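Local coordinates for L-arabinose ABC transporter, periplasmic L-arabinose-binding protein (PDB 4KZK), which binds sugars in the periplasm, here beta-D-galactopyranose, and probably delivers L-arabinose and related sugars to an ABC transporter for uptake, at residues Gly94-Ala99 and Met120-Gln125; Pro138-Ser143 and Arg292-Asp297; Asn273-Pro278 and Thr321-Ala326; Ser286-Pro291 and Thr330-Leu335. All blocks are in the same frame, centred on the assembly; numbering follows the deposited sequence.

Overall arrangement
The four contacts run from one lobe of this periplasmic binding protein to the other, past the bound galactose. Contacts 1 and 2 lie about 9 Å apart between centres, and both touch the sugar. Their strands 118-122 and 139-142 are neighbours in the sheet, and Asp123 N probably donates to Met140 O, while His294 of contact 2 hydrogen-bonds Asp123 of contact 1. Contact 4 is next, its centre about 14 Å from that of contact 2; Leu289, a pocket residue, packs on Ile142. Contact 3, centred about 12 Å from contact 4, shares the pairing of strands 283-288 and 315-324 with it. Contacts 1 and 3 are about 29 Å apart between centres.

Contact 1 (Gly94-Ala99 and Met120-Gln125); sequences GVIICA and MSVDDQ. With GAL (beta-D-galactopyranose), chain B.
With SG anti to its backbone N (chi1 -178°), Cys98 sets its sulfur against CG of Asp124 at 3.5 Å, while Asp123 and Asp124 both hold CG beside their own backbone N. The setting is a beta-alpha-beta unit of the periplasmic-binding-protein fold, in which strands 94-98 and 118-122 run parallel, with the acidic pair Asp123-Asp124 next along the chain. Three backbone bonds join the strands: Met120 N to Val95 O, Ile97 N to Met120 O and Val122 N to Ile97 O, each 3.0 Å. The last donor sits 46° out of the carbonyl plane of Ile97, whose O also receives a bond from a water that bridges to Ala99 N and Asp124 O. On one face of the sheet Ile96 and Met120 lie side by side, and Ile96 CG2 reaches Val122 CG1 at 3.8 Å; helix 291-308 covers this face. OD1 of Asp123 accepts from the sugar O6 and also bonds His294 and Trp50. Asp124 divides its carboxylate: OD2 forms a salt bridge with Lys44 and accepts from a water, and OD1 accepts from galactose O1 at 2.6 Å.

Contact 2 (Pro138-Ser143 and Arg292-Asp297); sequences PHMGIS and RLHGYD. With GAL (beta-D-galactopyranose), chain B.
The His294 imidazole carries CG of Met140 over one face, displaced toward the rim and 17° off the ring normal, whereas Gly141 C, Ile142 CG2 and galactose O6 approach it obliquely. Trp50 meets the same ring edge-to-face. In this periplasmic-binding-protein fold the contact lays helix 291-308 against strand 139-142. Their short segments run nearly antiparallel (162°), and the helix widens into a pi-type turn at 293-297. Met140 and His294 carry the packing between them. CG of Met140 is anti to the backbone N (chi1 -176°), and a bend at chi3 turns CE toward the helix, where it meets CB of Asp297 at 4.2 Å. Between these two ends the sulfur lies obliquely to the imidazole, 4.2 Å from its centroid, and comes within 3.2 Å of Leu293 O. No hydrogen bond crosses between the segments; the two ring nitrogens of His294 bond outside them, ND1 to Asp123 OD1 and NE2 to Thr318 OG1. Held at both nitrogens, the ring has its rotation fixed, and this probably also steadies the Asp123 oxygen that accepts from the sugar. Ile142 and His294 also line the pocket themselves: Ile142 CG2 lies 3.8 Å from His294 CE1, and that methyl approaches galactose O6 at 3.6 Å.

Contact 3 (Asn273-Pro278 and Thr321-Ala326); sequences NEFAKP and TLITRA
The C-terminal part of helix 269-276 lies beside residues 323-325, with the CA atoms of Phe275 and Arg325 5.4 Å apart. The Phe275 ring fills the join: Thr324 C and Arg325 N lie over the centre of one face, and Ile323 CD1 meets its edge in plane, 3.9 Å from CE2. Arg325 extends from CG to NE and crosses the phenylalanine obliquely, CG touching Phe275 CD1 at 3.7 Å. The guanidinium does not stack on the ring, the two planes standing 70° apart; instead CD1 of Phe275 lies over a guanidinium face, offset toward the rim. NH2 makes a weak bond to Glu274 O at 3.0 Å, while NH1 donates to Phe283 O. A water at the guanidinium edge accepts from Arg325 NE and donates to Phe275 O and Lys277 O, tying the arginine to the helix end. Glu274 turns its carboxylate to Lys277, Arg248 and Thr281. Thr324 OG1 accepts from Ala326 N at 3.2 Å, an ST turn. The contact thus joins a flanking helix to the central sheet, the Ile323 side chain lying about 13 Å from the bound galactose, in the alpha/beta layering of this sugar-binding-protein family.

Contact 4 (Ser286-Pro291 and Thr330-Leu335); sequences SILLNP and TARAQL
Helix 328-334, near the C-terminus, packs on Leu288 of strand 283-288 in the periplasmic-binding-protein fold, ahead of helix 291-308. Leu288 is the strand's main contribution. Its CG stands anti to the backbone N (chi1 177°), and both methyls beyond it face the helix. CD2 meets CD1 of Leu335 at 3.7 Å, the two leucines reaching toward each other tip to tip, and also touches Ala331 CB at 4.1 Å. Both methyls pack on Arg332 CG, CD1 at 3.8 Å, and the arginine side chain crosses the leucine at about a right angle. A bend at chi3 (52°) turns NE of Arg332 out of the extended line of its chain, and the guanidinium beyond passes Leu288 CD1 obliquely, NH1 being 4.1 Å from that methyl. The charged end has its partner elsewhere, NH1 donating to Gly267 O. Farther along, Asn290 brings ND2 to within 4.3 Å of Leu335 CD2; its OD1 makes a weak capping bond to Arg292 N at the start of the next helix. Between these contacts Leu289 turns its CB away from helix 328-334, and its side chain lines the sugar pocket, touching galactose and Asn266. Adjacent leucines therefore serve two surfaces. Since no hydrogen bond crosses the segments, the helix is held here by apolar contacts with Leu288 at their centre, and Arg332 combines aliphatic packing through CG with a polar tie to Gly267 through NH1.

Contact 1 (Gly94-Ala99 and Met120-Gln125)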
loop_
_atom_site.group_PDB
_atom_site.type_symbol
_atom_site.label_atom_id
_atom_site.label_comp_id
_atom_site.label_asym_id
_atom_site.label_seq_id
_atom_site.Cartn_x
_atom_site.Cartn_y
_atom_site.Cartn_z
ATOM N N GLY A 94 19.970 2.426 -13.906
ATOM C CA GLY A 94 18.556 2.682 -13.694
ATOM C C GLY A 94 18.170 2.606 -12.238
ATOM O O GLY A 94 18.875 1.995 -11.446
ATOM N N VAL A 95 17.031 3.217 -11.915
ATOM C CA VAL A 95 16.471 3.176 -10.558
ATOM C C VAL A 95 14.937 3.089 -10.626
ATOM O O VAL A 95 14.262 3.819 -11.394
ATOM C CB VAL A 95 16.924 4.418 -9.733
ATOM C CG1 VAL A 95 16.594 5.717 -10.456
ATOM C CG2 VAL A 95 16.334 4.410 -8.312
ATOM N N ILE A 96 14.402 2.202 -9.792
ATOM C CA ILE A 96 12.966 2.083 -9.545
ATOM C C ILE A 96 12.749 2.587 -8.125
ATOM O O ILE A 96 13.496 2.207 -7.223
ATOM C CB ILE A 96 12.512 0.622 -9.688
ATOM C CG1 ILE A 96 12.751 0.104 -11.115
ATOM C CG2 ILE A 96 11.054 0.456 -9.302
ATOM C CD1 ILE A 96 12.774 -1.398 -11.239
ATOM N N ILE A 97 11.795 3.481 -7.941
ATOM C CA ILE A 97 11.640 4.123 -6.633
ATOM C C ILE A 97 10.177 4.247 -6.212
ATOM O O ILE A 97 9.330 4.583 -7.025
ATOM C CB ILE A 97 12.342 5.504 -6.601
ATOM C CG1 ILE A 97 12.256 6.149 -5.205
ATOM C CG2 ILE A 97 11.817 6.436 -7.699
ATOM C CD1 ILE A 97 13.259 7.254 -4.960
ATOM N N CYS A 98 9.919 3.963 -4.939
ATOM C CA CYS A 98 8.682 4.376 -4.285
ATOM C C CYS A 98 9.095 5.464 -3.314
ATOM O O CYS A 98 9.613 5.170 -2.243
ATOM C CB CYS A 98 7.978 3.238 -3.544
ATOM S SG CYS A 98 6.412 3.838 -2.803
ATOM N N ALA A 99 8.913 6.711 -3.720
ATOM C CA ALA A 99 9.398 7.837 -2.949
ATOM C C ALA A 99 8.544 8.053 -1.706
ATOM O O ALA A 99 7.365 7.722 -1.683
ATOM C CB ALA A 99 9.422 9.086 -3.818
ATOM N N MET A 120 12.065 4.910 -13.106
ATOM C CA MET A 120 10.738 4.296 -13.050
ATOM C C MET A 120 10.211 4.404 -11.620
ATOM O O MET A 120 10.986 4.359 -10.686
ATOM C CB MET A 120 10.850 2.825 -13.426
ATOM C CG MET A 120 9.553 2.043 -13.375
ATOM S SD MET A 120 9.840 0.374 -13.967
ATOM C CE MET A 120 10.187 0.689 -15.694
ATOM N N SER A 121 8.904 4.583 -11.480
ATOM C CA SER A 121 8.264 4.624 -10.154
ATOM C C SER A 121 7.422 3.385 -9.921
ATOM O O SER A 121 6.913 2.749 -10.862
ATOM C CB SER A 121 7.413 5.886 -9.987
ATOM O OG SER A 121 6.443 5.947 -10.988
ATOM N N VAL A 122 7.278 3.039 -8.652
ATOM C CA VAL A 122 6.429 1.920 -8.246
ATOM C C VAL A 122 5.620 2.369 -7.033
ATOM O O VAL A 122 6.134 3.086 -6.160
ATOM C CB VAL A 122 7.263 0.630 -8.012
ATOM C CG1 VAL A 122 8.209 0.764 -6.837
ATOM C CG2 VAL A 122 6.363 -0.584 -7.887
ATOM N N ASP A 123 4.356 1.944 -7.017
ATOM C CA ASP A 123 3.370 2.170 -5.954
ATOM C C ASP A 123 2.838 3.583 -5.917
ATOM O O ASP A 123 1.663 3.784 -6.139
ATOM C CB ASP A 123 3.900 1.730 -4.592
ATOM C CG ASP A 123 4.441 0.332 -4.640
ATOM O OD1 ASP A 123 3.653 -0.584 -4.991
ATOM O OD2 ASP A 123 5.642 0.130 -4.401
ATOM N N ASP A 124 3.717 4.547 -5.669
ATOM C CA ASP A 124 3.347 5.923 -5.440
ATOM C C ASP A 124 3.875 6.758 -6.590
ATOM O O ASP A 124 5.079 6.939 -6.735
ATOM C CB ASP A 124 3.899 6.428 -4.125
ATOM C CG ASP A 124 3.410 5.642 -2.901
ATOM O OD1 ASP A 124 2.614 4.694 -3.076
ATOM O OD2 ASP A 124 3.841 5.996 -1.775
ATOM N N GLN A 125 2.964 7.288 -7.404
ATOM C CA GLN A 125 3.340 7.959 -8.645
ATOM C C GLN A 125 3.903 9.346 -8.388
ATOM O O GLN A 125 3.313 10.138 -7.656
ATOM C CB GLN A 125 2.132 8.029 -9.605
ATOM C CG GLN A 125 2.507 8.451 -11.018
ATOM C CD GLN A 125 1.324 8.396 -11.976
ATOM O OE1 GLN A 125 0.149 8.445 -11.555
ATOM N NE2 GLN A 125 1.620 8.280 -13.261
HETATM C C1 GAL B . 2.066 1.987 -1.051
HETATM C C2 GAL B . 1.890 1.498 0.384
HETATM C C3 GAL B . 2.277 0.014 0.439
HETATM C C4 GAL B . 1.486 -0.765 -0.608
HETATM C C5 GAL B . 1.736 -0.154 -1.976
HETATM C C6 GAL B . 0.924 -0.849 -3.060
HETATM O O1 GAL B . 1.590 3.318 -1.101
HETATM O O2 GAL B . 2.730 2.264 1.217
HETATM O O3 GAL B . 2.072 -0.530 1.748
HETATM O O4 GAL B . 0.117 -0.789 -0.288
HETATM O O5 GAL B . 1.299 1.197 -1.946
HETATM O O6 GAL B . 1.168 -0.261 -4.327
HETATM O O HOH W 1 7.810 7.022 -6.323
HETATM O O HOH W 2 4.710 8.379 -0.890
#

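Contact 2 (Pro138-Ser143 and Arg292-Asp297)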
loop_
_atom_site.group_PDB
_atom_site.type_symbol
_atom_site.label_atom_id
_atom_site.label_comp_id
_atom_site.label_asym_id
_atom_site.label_seq_id
_atom_site.Cartn_x
_atom_site.Cartn_y
_atom_site.Cartn_z
ATOM N N PRO A 138 7.689 5.983 -16.309
ATOM C CA PRO A 138 6.808 4.814 -16.314
ATOM C C PRO A 138 6.509 4.417 -14.881
ATOM O O PRO A 138 7.396 4.491 -14.029
ATOM C CB PRO A 138 7.648 3.742 -17.007
ATOM C CG PRO A 138 9.053 4.185 -16.772
ATOM C CD PRO A 138 9.017 5.663 -16.853
ATOM N N HIS A 139 5.265 4.019 -14.650
ATOM C CA HIS A 139 4.762 3.758 -13.308
ATOM C C HIS A 139 4.021 2.433 -13.223
ATOM O O HIS A 139 3.308 2.055 -14.146
ATOM C CB HIS A 139 3.822 4.877 -12.894
ATOM C CG HIS A 139 3.273 4.697 -11.519
ATOM N ND1 HIS A 139 4.053 4.823 -10.388
ATOM C CD2 HIS A 139 2.032 4.372 -11.088
ATOM C CE1 HIS A 139 3.321 4.553 -9.325
ATOM N NE2 HIS A 139 2.092 4.301 -9.718
ATOM N N MET A 140 4.181 1.734 -12.113
ATOM C CA MET A 140 3.326 0.601 -11.798
ATOM C C MET A 140 2.764 0.785 -10.414
ATOM O O MET A 140 3.525 1.031 -9.471
ATOM C CB MET A 140 4.072 -0.723 -11.870
ATOM C CG MET A 140 3.153 -1.909 -11.637
ATOM S SD MET A 140 3.923 -3.542 -11.631
ATOM C CE MET A 140 4.521 -3.654 -13.318
ATOM N N GLY A 141 1.441 0.719 -10.297
ATOM C CA GLY A 141 0.787 0.770 -8.992
ATOM C C GLY A 141 -0.441 -0.089 -9.013
ATOM O O GLY A 141 -0.642 -0.856 -9.958
ATOM N N ILE A 142 -1.268 0.046 -7.982
ATOM C CA ILE A 142 -2.481 -0.738 -7.900
ATOM C C ILE A 142 -3.658 0.057 -8.462
ATOM O O ILE A 142 -3.633 1.290 -8.476
ATOM C CB ILE A 142 -2.774 -1.227 -6.462
ATOM C CG1 ILE A 142 -3.228 -0.102 -5.514
ATOM C CG2 ILE A 142 -1.562 -1.940 -5.910
ATOM C CD1 ILE A 142 -3.647 -0.599 -4.156
ATOM N N SER A 143 -4.694 -0.654 -8.904
ATOM C CA SER A 143 -5.949 -0.011 -9.312
ATOM C C SER A 143 -6.721 0.398 -8.063
ATOM O O SER A 143 -7.599 -0.311 -7.581
ATOM C CB SER A 143 -6.781 -0.942 -10.215
ATOM O OG SER A 143 -7.797 -0.166 -10.870
ATOM N N ARG A 292 5.212 -9.810 -7.069
ATOM C CA ARG A 292 5.977 -10.240 -8.234
ATOM C C ARG A 292 5.841 -9.232 -9.369
ATOM O O ARG A 292 6.826 -8.928 -10.067
ATOM C CB ARG A 292 5.523 -11.613 -8.717
ATOM C CG ARG A 292 6.448 -12.181 -9.773
ATOM C CD ARG A 292 5.979 -13.548 -10.228
ATOM N NE ARG A 292 5.951 -14.521 -9.141
ATOM C CZ ARG A 292 6.959 -15.316 -8.786
ATOM N NH1 ARG A 292 8.141 -15.241 -9.397
ATOM N NH2 ARG A 292 6.784 -16.183 -7.782
ATOM N N LEU A 293 4.640 -8.711 -9.574
ATOM C CA LEU A 293 4.441 -7.689 -10.611
ATOM C C LEU A 293 5.230 -6.424 -10.251
ATOM O O LEU A 293 5.997 -5.913 -11.061
ATOM C CB LEU A 293 2.963 -7.366 -10.801
ATOM C CG LEU A 293 2.030 -8.523 -11.200
ATOM C CD1 LEU A 293 0.587 -8.074 -11.304
ATOM C CD2 LEU A 293 2.493 -9.175 -12.482
ATOM N N HIS A 294 5.083 -5.950 -9.020
ATOM C CA HIS A 294 5.729 -4.709 -8.594
ATOM C C HIS A 294 7.234 -4.797 -8.389
ATOM O O HIS A 294 7.912 -3.782 -8.431
ATOM C CB HIS A 294 5.057 -4.194 -7.316
ATOM C CG HIS A 294 3.661 -3.706 -7.530
ATOM N ND1 HIS A 294 3.183 -2.543 -6.964
ATOM C CD2 HIS A 294 2.634 -4.234 -8.240
ATOM C CE1 HIS A 294 1.916 -2.376 -7.315
ATOM N NE2 HIS A 294 1.565 -3.381 -8.100
ATOM N N GLY A 295 7.765 -6.001 -8.162
ATOM C CA GLY A 295 9.199 -6.201 -7.929
ATOM C C GLY A 295 9.917 -6.842 -9.099
ATOM O O GLY A 295 10.988 -6.387 -9.485
ATOM N N TYR A 296 9.357 -7.924 -9.633
ATOM C CA TYR A 296 10.034 -8.656 -10.717
ATOM C C TYR A 296 9.742 -7.978 -12.067
ATOM O O TYR A 296 10.690 -7.670 -12.803
ATOM C CB TYR A 296 9.644 -10.146 -10.657
ATOM C CG TYR A 296 10.380 -11.072 -11.593
ATOM C CD1 TYR A 296 10.008 -11.156 -12.905
ATOM C CD2 TYR A 296 11.420 -11.863 -11.136
ATOM C CE1 TYR A 296 10.660 -12.002 -13.781
ATOM C CE2 TYR A 296 12.100 -12.727 -11.998
ATOM C CZ TYR A 296 11.717 -12.784 -13.323
ATOM O OH TYR A 296 12.355 -13.637 -14.211
ATOM N N ASP A 297 8.478 -7.700 -12.382
ATOM C CA ASP A 297 8.129 -7.160 -13.718
ATOM C C ASP A 297 8.638 -5.741 -13.933
ATOM O O ASP A 297 9.042 -5.380 -15.038
ATOM C CB ASP A 297 6.624 -7.203 -14.005
ATOM C CG ASP A 297 6.117 -8.610 -14.228
ATOM O OD1 ASP A 297 6.885 -9.551 -13.993
ATOM O OD2 ASP A 297 4.953 -8.745 -14.637
HETATM C C1 GAL B . 2.066 1.987 -1.051
HETATM C C2 GAL B . 1.890 1.498 0.384
HETATM C C3 GAL B . 2.277 0.014 0.439
HETATM C C4 GAL B . 1.486 -0.765 -0.608
HETATM C C5 GAL B . 1.736 -0.154 -1.976
HETATM C C6 GAL B . 0.924 -0.849 -3.060
HETATM O O1 GAL B . 1.590 3.318 -1.101
HETATM O O2 GAL B . 2.730 2.264 1.217
HETATM O O3 GAL B . 2.072 -0.530 1.748
HETATM O O4 GAL B . 0.117 -0.789 -0.288
HETATM O O5 GAL B . 1.299 1.197 -1.946
HETATM O O6 GAL B . 1.168 -0.261 -4.327
#

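Contact 3 (Asn273-Pro278 and Thr321-Ala326)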
loop_
_atom_site.group_PDB
_atom_site.type_symbol
_atom_site.label_atom_id
_atom_site.label_comp_id
_atom_site.label_asym_id
_atom_site.label_seq_id
_atom_site.Cartn_x
_atom_site.Cartn_y
_atom_site.Cartn_z
ATOM N N ASN A 273 0.479 -12.000 10.041
ATOM C CA ASN A 273 0.679 -12.027 11.497
ATOM C C ASN A 273 -0.660 -12.013 12.216
ATOM O O ASN A 273 -0.843 -12.719 13.199
ATOM C CB ASN A 273 1.504 -10.826 11.963
ATOM C CG ASN A 273 2.975 -10.950 11.641
ATOM O OD1 ASN A 273 3.467 -12.039 11.340
ATOM N ND2 ASN A 273 3.695 -9.846 11.725
ATOM N N GLU A 274 -1.610 -11.211 11.736
ATOM C CA GLU A 274 -2.955 -11.230 12.341
ATOM C C GLU A 274 -3.652 -12.552 12.128
ATOM O O GLU A 274 -4.299 -13.049 13.045
ATOM C CB GLU A 274 -3.849 -10.134 11.788
ATOM C CG GLU A 274 -3.316 -8.733 12.067
ATOM C CD GLU A 274 -3.237 -8.408 13.544
ATOM O OE1 GLU A 274 -4.206 -8.627 14.274
ATOM O OE2 GLU A 274 -2.177 -7.941 13.999
ATOM N N PHE A 275 -3.518 -13.145 10.944
ATOM C CA PHE A 275 -4.198 -14.407 10.636
ATOM C C PHE A 275 -3.644 -15.604 11.440
ATOM O O PHE A 275 -4.375 -16.572 11.702
ATOM C CB PHE A 275 -4.063 -14.744 9.145
ATOM C CG PHE A 275 -4.731 -13.774 8.197
ATOM C CD1 PHE A 275 -5.767 -12.936 8.594
ATOM C CD2 PHE A 275 -4.319 -13.713 6.871
ATOM C CE1 PHE A 275 -6.374 -12.067 7.689
ATOM C CE2 PHE A 275 -4.926 -12.858 5.975
ATOM C CZ PHE A 275 -5.959 -12.024 6.376
ATOM N N ALA A 276 -2.382 -15.520 11.842
ATOM C CA ALA A 276 -1.740 -16.609 12.563
ATOM C C ALA A 276 -2.026 -16.565 14.065
ATOM O O ALA A 276 -1.719 -17.524 14.769
ATOM C CB ALA A 276 -0.255 -16.581 12.311
ATOM N N LYS A 277 -2.615 -15.483 14.575
ATOM C CA LYS A 277 -2.805 -15.395 16.032
ATOM C C LYS A 277 -3.766 -16.464 16.534
ATOM O O LYS A 277 -4.752 -16.760 15.865
ATOM C CB LYS A 277 -3.249 -14.019 16.440
ATOM C CG LYS A 277 -2.093 -13.063 16.312
ATOM C CD LYS A 277 -2.439 -11.661 16.696
ATOM C CE LYS A 277 -1.204 -10.794 16.540
ATOM N NZ LYS A 277 -1.591 -9.381 16.521
ATOM N N PRO A 278 -3.453 -17.079 17.694
ATOM C CA PRO A 278 -4.294 -18.155 18.188
ATOM C C PRO A 278 -5.733 -17.729 18.440
ATOM O O PRO A 278 -6.640 -18.545 18.249
ATOM C CB PRO A 278 -3.606 -18.582 19.492
ATOM C CG PRO A 278 -2.197 -18.159 19.338
ATOM C CD PRO A 278 -2.202 -16.948 18.465
ATOM N N THR A 321 -7.122 -9.663 -4.778
ATOM C CA THR A 321 -8.245 -10.484 -4.360
ATOM C C THR A 321 -8.278 -10.600 -2.844
ATOM O O THR A 321 -7.237 -10.545 -2.168
ATOM C CB THR A 321 -8.203 -11.908 -4.938
ATOM O OG1 THR A 321 -7.052 -12.578 -4.426
ATOM C CG2 THR A 321 -8.162 -11.884 -6.462
ATOM N N LEU A 322 -9.478 -10.768 -2.316
ATOM C CA LEU A 322 -9.648 -10.839 -0.874
ATOM C C LEU A 322 -9.072 -12.117 -0.290
ATOM O O LEU A 322 -9.343 -13.205 -0.804
ATOM C CB LEU A 322 -11.126 -10.737 -0.513
ATOM C CG LEU A 322 -11.452 -11.010 0.951
ATOM C CD1 LEU A 322 -10.930 -9.877 1.805
ATOM C CD2 LEU A 322 -12.946 -11.232 1.126
ATOM N N ILE A 323 -8.305 -11.977 0.795
ATOM C CA ILE A 323 -7.886 -13.117 1.611
ATOM C C ILE A 323 -8.356 -12.906 3.038
ATOM O O ILE A 323 -8.401 -11.786 3.546
ATOM C CB ILE A 323 -6.379 -13.414 1.562
ATOM C CG1 ILE A 323 -5.522 -12.233 2.025
ATOM C CG2 ILE A 323 -5.989 -13.875 0.157
ATOM C CD1 ILE A 323 -4.056 -12.619 2.167
ATOM N N THR A 324 -8.723 -14.016 3.655
ATOM C CA THR A 324 -9.067 -14.092 5.048
ATOM C C THR A 324 -8.297 -15.280 5.648
ATOM O O THR A 324 -7.527 -15.922 4.977
ATOM C CB THR A 324 -10.570 -14.367 5.202
ATOM O OG1 THR A 324 -10.845 -15.683 4.721
ATOM C CG2 THR A 324 -11.409 -13.318 4.459
ATOM N N ARG A 325 -8.521 -15.582 6.931
ATOM C CA ARG A 325 -7.899 -16.738 7.549
ATOM C C ARG A 325 -8.198 -18.020 6.778
ATOM O O ARG A 325 -7.363 -18.918 6.756
ATOM C CB ARG A 325 -8.344 -16.854 9.001
ATOM C CG ARG A 325 -7.727 -15.777 9.895
ATOM C CD ARG A 325 -8.368 -15.661 11.268
ATOM N NE ARG A 325 -7.702 -14.619 12.059
ATOM C CZ ARG A 325 -7.902 -13.310 11.920
ATOM N NH1 ARG A 325 -8.773 -12.840 11.021
ATOM N NH2 ARG A 325 -7.224 -12.451 12.674
ATOM N N ALA A 326 -9.361 -18.103 6.137
ATOM C CA ALA A 326 -9.801 -19.350 5.499
ATOM C C ALA A 326 -9.070 -19.677 4.186
ATOM O O ALA A 326 -8.906 -20.853 3.834
ATOM C CB ALA A 326 -11.290 -19.270 5.226
HETATM O O HOH W 3 -6.265 -15.952 13.949
#

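Contact 4 (Ser286-Pro291 and Thr330-Leu335)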
loop_
_atom_site.group_PDB
_atom_site.type_symbol
_atom_site.label_atom_id
_atom_site.label_comp_id
_atom_site.label_asym_id
_atom_site.label_seq_id
_atom_site.Cartn_x
_atom_site.Cartn_y
_atom_site.Cartn_z
ATOM N N SER A 286 -7.718 -9.020 4.070
ATOM C CA SER A 286 -6.878 -8.074 3.346
ATOM C C SER A 286 -7.012 -8.293 1.865
ATOM O O SER A 286 -7.255 -9.421 1.433
ATOM C CB SER A 286 -5.419 -8.278 3.766
ATOM O OG SER A 286 -4.544 -7.395 3.107
ATOM N N ILE A 287 -6.834 -7.246 1.064
ATOM C CA ILE A 287 -6.789 -7.456 -0.386
ATOM C C ILE A 287 -5.351 -7.785 -0.763
ATOM O O ILE A 287 -4.444 -6.925 -0.657
ATOM C CB ILE A 287 -7.306 -6.243 -1.194
ATOM C CG1 ILE A 287 -8.690 -5.789 -0.724
ATOM C CG2 ILE A 287 -7.279 -6.571 -2.686
ATOM C CD1 ILE A 287 -9.745 -6.873 -0.769
ATOM N N LEU A 288 -5.154 -9.032 -1.170
ATOM C CA LEU A 288 -3.867 -9.562 -1.534
ATOM C C LEU A 288 -3.430 -8.944 -2.856
ATOM O O LEU A 288 -4.135 -9.088 -3.861
ATOM C CB LEU A 288 -3.941 -11.084 -1.679
ATOM C CG LEU A 288 -2.670 -11.781 -2.141
ATOM C CD1 LEU A 288 -1.552 -11.676 -1.109
ATOM C CD2 LEU A 288 -2.928 -13.254 -2.470
ATOM N N LEU A 289 -2.305 -8.253 -2.817
ATOM C CA LEU A 289 -1.630 -7.740 -4.004
ATOM C C LEU A 289 -0.516 -8.681 -4.475
ATOM O O LEU A 289 -0.143 -9.643 -3.798
ATOM C CB LEU A 289 -1.043 -6.361 -3.695
ATOM C CG LEU A 289 -2.029 -5.303 -3.195
ATOM C CD1 LEU A 289 -1.265 -4.020 -2.935
ATOM C CD2 LEU A 289 -3.213 -5.046 -4.118
ATOM N N ASN A 290 0.045 -8.360 -5.638
ATOM C CA ASN A 290 1.031 -9.216 -6.277
ATOM C C ASN A 290 2.422 -8.565 -6.363
ATOM O O ASN A 290 2.724 -7.855 -7.333
ATOM C CB ASN A 290 0.562 -9.646 -7.665
ATOM C CG ASN A 290 1.428 -10.751 -8.233
ATOM O OD1 ASN A 290 2.525 -11.001 -7.728
ATOM N ND2 ASN A 290 0.965 -11.401 -9.290
ATOM N N PRO A 291 3.303 -8.827 -5.373
ATOM C CA PRO A 291 4.589 -8.139 -5.390
ATOM C C PRO A 291 5.550 -8.678 -6.447
ATOM O O PRO A 291 6.611 -8.093 -6.695
ATOM C CB PRO A 291 5.149 -8.405 -3.995
ATOM C CG PRO A 291 4.575 -9.742 -3.622
ATOM C CD PRO A 291 3.170 -9.677 -4.166
ATOM N N THR A 330 -3.787 -20.748 0.458
ATOM C CA THR A 330 -4.072 -21.156 -0.902
ATOM C C THR A 330 -3.940 -20.026 -1.900
ATOM O O THR A 330 -3.357 -20.197 -2.965
ATOM C CB THR A 330 -5.474 -21.783 -0.951
ATOM O OG1 THR A 330 -5.415 -23.037 -0.260
ATOM C CG2 THR A 330 -5.926 -22.046 -2.358
ATOM N N ALA A 331 -4.513 -18.879 -1.564
ATOM C CA ALA A 331 -4.494 -17.719 -2.471
ATOM C C ALA A 331 -3.077 -17.264 -2.759
ATOM O O ALA A 331 -2.723 -16.968 -3.911
ATOM C CB ALA A 331 -5.291 -16.557 -1.918
ATOM N N ARG A 332 -2.266 -17.190 -1.709
ATOM C CA ARG A 332 -0.899 -16.785 -1.870
ATOM C C ARG A 332 -0.125 -17.813 -2.682
ATOM O O ARG A 332 0.598 -17.439 -3.597
ATOM C CB ARG A 332 -0.260 -16.521 -0.507
ATOM C CG ARG A 332 -0.747 -15.218 0.128
ATOM C CD ARG A 332 -0.188 -14.990 1.534
ATOM N NE ARG A 332 1.258 -15.122 1.512
ATOM C CZ ARG A 332 2.109 -14.138 1.235
ATOM N NH1 ARG A 332 1.685 -12.882 1.065
ATOM N NH2 ARG A 332 3.401 -14.398 1.154
ATOM N N ALA A 333 -0.308 -19.115 -2.408
ATOM C CA ALA A 333 0.402 -20.168 -3.160
ATOM C C ALA A 333 0.031 -20.175 -4.643
ATOM O O ALA A 333 0.860 -20.464 -5.506
ATOM C CB ALA A 333 0.149 -21.531 -2.534
ATOM N N GLN A 334 -1.226 -19.860 -4.956
ATOM C CA GLN A 334 -1.648 -19.850 -6.356
ATOM C C GLN A 334 -1.070 -18.669 -7.133
ATOM O O GLN A 334 -1.097 -18.693 -8.353
ATOM C CB GLN A 334 -3.176 -19.916 -6.445
ATOM C CG GLN A 334 -3.669 -21.317 -6.061
ATOM C CD GLN A 334 -5.183 -21.497 -5.995
ATOM O OE1 GLN A 334 -5.954 -20.607 -6.333
ATOM N NE2 GLN A 334 -5.603 -22.671 -5.548
ATOM N N LEU A 335 -0.511 -17.682 -6.430
ATOM C CA LEU A 335 0.314 -16.620 -7.058
ATOM C C LEU A 335 1.819 -16.899 -6.969
ATOM O O LEU A 335 2.637 -16.109 -7.474
ATOM C CB LEU A 335 0.043 -15.268 -6.405
ATOM C CG LEU A 335 -1.330 -14.640 -6.517
ATOM C CD1 LEU A 335 -1.365 -13.303 -5.803
ATOM C CD2 LEU A 335 -1.709 -14.533 -7.974
#